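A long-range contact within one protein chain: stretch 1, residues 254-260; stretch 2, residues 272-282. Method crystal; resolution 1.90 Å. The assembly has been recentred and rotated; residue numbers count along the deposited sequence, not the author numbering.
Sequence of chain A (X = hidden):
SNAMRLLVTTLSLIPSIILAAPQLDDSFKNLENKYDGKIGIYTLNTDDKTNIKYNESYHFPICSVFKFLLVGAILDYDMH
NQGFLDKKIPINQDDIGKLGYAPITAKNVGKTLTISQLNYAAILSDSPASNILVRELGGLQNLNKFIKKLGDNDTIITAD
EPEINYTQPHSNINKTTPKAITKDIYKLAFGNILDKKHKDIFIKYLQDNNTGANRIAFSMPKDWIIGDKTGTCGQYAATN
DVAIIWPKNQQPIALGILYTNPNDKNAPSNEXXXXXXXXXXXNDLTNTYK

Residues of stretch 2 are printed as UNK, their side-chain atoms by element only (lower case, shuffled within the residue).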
# COMPACT_ATOMS: atom_id res chain seq x y z
N ALA A 254 4.70 8.19 8.64
CA ALA A 254 4.26 7.43 7.47
C ALA A 254 4.94 8.05 6.27
O ALA A 254 5.20 9.26 6.24
CB ALA A 254 2.75 7.48 7.32
N LEU A 255 5.22 7.23 5.26
CA LEU A 255 5.88 7.74 4.08
C LEU A 255 5.33 7.01 2.87
O LEU A 255 5.37 5.79 2.82
CB LEU A 255 7.40 7.51 4.18
CG LEU A 255 8.21 7.70 2.90
CD1 LEU A 255 8.09 9.13 2.36
CD2 LEU A 255 9.66 7.33 3.16
N GLY A 256 4.79 7.76 1.93
CA GLY A 256 4.32 7.20 0.67
C GLY A 256 5.19 7.71 -0.46
O GLY A 256 5.46 8.92 -0.53
N ILE A 257 5.67 6.81 -1.32
CA ILE A 257 6.41 7.18 -2.52
C ILE A 257 5.79 6.46 -3.71
O ILE A 257 5.76 5.22 -3.74
CB ILE A 257 7.90 6.80 -2.41
CG1 ILE A 257 8.54 7.43 -1.17
CG2 ILE A 257 8.64 7.21 -3.67
CD1 ILE A 257 9.99 7.02 -0.95
N LEU A 258 5.25 7.22 -4.66
CA LEU A 258 4.58 6.64 -5.82
C LEU A 258 5.32 7.11 -7.06
O LEU A 258 5.80 8.26 -7.12
CB LEU A 258 3.12 7.08 -5.89
CG LEU A 258 2.36 7.04 -4.54
CD1 LEU A 258 0.92 7.52 -4.73
CD2 LEU A 258 2.35 5.66 -3.91
N TYR A 259 5.45 6.24 -8.05
CA TYR A 259 6.18 6.60 -9.25
C TYR A 259 5.42 6.09 -10.46
O TYR A 259 4.94 4.96 -10.44
CB TYR A 259 7.62 6.04 -9.24
CG TYR A 259 8.31 6.25 -10.56
CD1 TYR A 259 8.74 7.51 -10.94
CD2 TYR A 259 8.50 5.19 -11.45
CE1 TYR A 259 9.34 7.72 -12.17
CE2 TYR A 259 9.12 5.40 -12.69
CZ TYR A 259 9.53 6.67 -13.04
OH TYR A 259 10.14 6.90 -14.26
N THR A 260 5.30 6.92 -11.49
CA THR A 260 4.69 6.47 -12.73
C THR A 260 5.22 7.28 -13.90
O THR A 260 5.66 8.42 -13.74
CB THR A 260 3.14 6.54 -12.67
OG1 THR A 260 2.56 5.81 -13.76
CG2 THR A 260 2.66 7.98 -12.71
N UNK A 272 14.70 1.54 -8.41
CA UNK A 272 15.86 2.36 -8.07
C UNK A 272 15.47 3.79 -7.73
O UNK A 272 16.05 4.41 -6.84
c UNK A 272 18.14 0.21 -9.71
c UNK A 272 16.90 2.35 -9.20
o UNK A 272 17.98 -1.02 -9.56
c UNK A 272 16.92 1.07 -10.00
o UNK A 272 19.26 0.77 -9.64
N UNK A 273 14.48 4.33 -8.44
CA UNK A 273 14.07 5.69 -8.14
C UNK A 273 13.45 5.78 -6.74
O UNK A 273 13.67 6.75 -6.02
c UNK A 273 11.71 5.67 -9.09
c UNK A 273 12.19 8.47 -10.10
c UNK A 273 13.09 7.80 -9.07
c UNK A 273 13.13 6.27 -9.20
N UNK A 274 12.69 4.75 -6.35
CA UNK A 274 12.16 4.69 -5.01
C UNK A 274 13.33 4.65 -4.00
O UNK A 274 13.32 5.35 -2.99
c UNK A 274 9.24 4.43 -5.94
c UNK A 274 10.23 3.31 -5.90
c UNK A 274 11.27 3.44 -4.79
c UNK A 274 10.59 3.50 -3.42
N UNK A 275 14.34 3.83 -4.29
CA UNK A 275 15.48 3.75 -3.38
C UNK A 275 16.12 5.12 -3.18
O UNK A 275 16.44 5.52 -2.05
c UNK A 275 17.00 0.50 -4.80
n UNK A 275 16.69 -0.79 -4.91
c UNK A 275 16.03 1.37 -4.06
o UNK A 275 18.04 0.98 -5.26
c UNK A 275 16.53 2.78 -3.93
N UNK A 276 16.29 5.84 -4.27
CA UNK A 276 17.00 7.10 -4.20
C UNK A 276 16.16 8.18 -3.51
O UNK A 276 16.68 8.95 -2.70
c UNK A 276 18.57 6.61 -6.15
c UNK A 276 17.46 7.52 -5.60
o UNK A 276 18.78 7.84 -8.20
n UNK A 276 18.81 5.59 -8.33
c UNK A 276 18.73 6.73 -7.65
N UNK A 277 14.87 8.21 -3.81
CA UNK A 277 13.96 9.12 -3.14
C UNK A 277 13.94 8.84 -1.65
O UNK A 277 13.98 9.77 -0.84
c UNK A 277 12.56 9.02 -3.72
N UNK A 278 13.87 7.56 -1.29
CA UNK A 278 13.83 7.17 0.13
C UNK A 278 15.11 7.56 0.86
O UNK A 278 15.09 7.87 2.05
c UNK A 278 13.57 5.67 0.27
N UNK A 279 16.23 7.54 0.15
CA UNK A 279 17.52 7.87 0.76
C UNK A 279 17.59 9.37 1.04
O UNK A 279 18.10 9.80 2.08
c UNK A 279 20.05 7.75 0.42
c UNK A 279 18.67 7.44 -0.15
c UNK A 279 20.18 7.22 1.84
n UNK A 279 22.07 5.67 1.40
c UNK A 279 21.62 6.86 2.18
N UNK A 280 17.07 10.16 0.10
CA UNK A 280 17.00 11.60 0.29
C UNK A 280 16.19 11.89 1.53
O UNK A 280 16.55 12.72 2.35
c UNK A 280 16.34 12.27 -0.92
c UNK A 280 16.38 12.71 -3.40
c UNK A 280 17.20 12.29 -2.19
c UNK A 280 18.39 13.22 -1.99
N UNK A 281 15.10 11.16 1.67
CA UNK A 281 14.19 11.41 2.78
C UNK A 281 14.83 11.00 4.10
O UNK A 281 14.76 11.73 5.10
c UNK A 281 12.01 10.76 3.79
c UNK A 281 11.10 10.57 0.69
c UNK A 281 12.14 11.40 1.37
c UNK A 281 12.86 10.71 2.54
N UNK A 282 15.46 9.83 4.10
CA UNK A 282 16.13 9.33 5.30
C UNK A 282 17.18 10.33 5.76
O UNK A 282 17.32 10.58 6.96
c UNK A 282 16.76 7.95 5.04

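Position 272 opens the helical stretch with three side-chain carbons in a row, the third carrying two oxygens, a carboxylate that lies out of reach of the strand: Glu272. It is exposed, a place where a charged group need not be buried.

Position 273 has four carbons, forked at the first, with one arm two carbons long; the short arm lies over the Tyr259 ring and the end of the longer arm touches the ring too. This is Ile273. Its CA-to-CB bond points toward the strand. Ile273 CG2 sits over one face of the Tyr259 ring, 4.0 Å from the ring centroid and 19° off the normal, a CH-pi contact, while Ile273 CD1 approaches Tyr259 CE1 at 3.6 Å. A branched aliphatic chain can thus meet the aromatic ring with both arms.

Position 274 has the same four carbons and the same fork, and the end of its longer arm touches Ile257 and Tyr259, so it is Ile274. Its CA-to-CB bond points sideways, but the end of the chain comes nearer the strand: Ile274 CD1 lies 3.6 Å from Ile257 CG2 and 4.0 Å from Tyr259 CB. With chi1 and chi2 both m, the longer arm bends into the interface.

Positions 275 and 276 each show three carbons, the third bearing one oxygen and one nitrogen, and neither touches the strand. These are amides, Gln275 and Gln276. Both are partly exposed, and Gln275 NE2 and both polar atoms of Gln276 are hydrogen-bonded elsewhere in the structure.

Position 277 carries a single carbon, as does 278, and both touch Ile257: Ala277 and Ala278. Ile257 CD1 lies 4.3 Å from Ala277 CB and 4.0 Å from Ala278 CB, and 3.9 Å from the backbone N of Ala278. Such short side chains let the isoleucine tip come close to the helix backbone.

Position 279, four carbons in a row ending in nitrogen, clear of the strand, is Lys279, its charged end suited to an exposed site. Position 280, four carbons forked at the second, also out of reach, is Leu280; being only partly exposed, its apolar chain is partly covered, though not by this strand.

Position 281 again has four carbons forked at the first, its longer arm touching Leu255 and Ile257: Ile281. Its CA-to-CB bond points toward the strand, and that arm spans to both residues, with Ile281 CD1 3.7 Å from Leu255 CD1 and 4.1 Å from Ile257 CD1. Position 282, one carbon without contact here, is Ala282, whose methyl takes little room at a buried site.

The contact works by apolar packing and one CH-pi contact, with no hydrogen bond between the stretches. Alternation along the strand turns Leu255, Ile257 and Tyr259 toward the helix, whose 273, 274, 277, 278 and 281 positions meet them. The two segments run at 144°, so Tyr259 meets the early part of this helical stretch and Leu255 the later turn, with Ile257 between them, bridging Ile274, the alanines and Ile281.

Stretch 2 272-282: EIIQQAAKLIA
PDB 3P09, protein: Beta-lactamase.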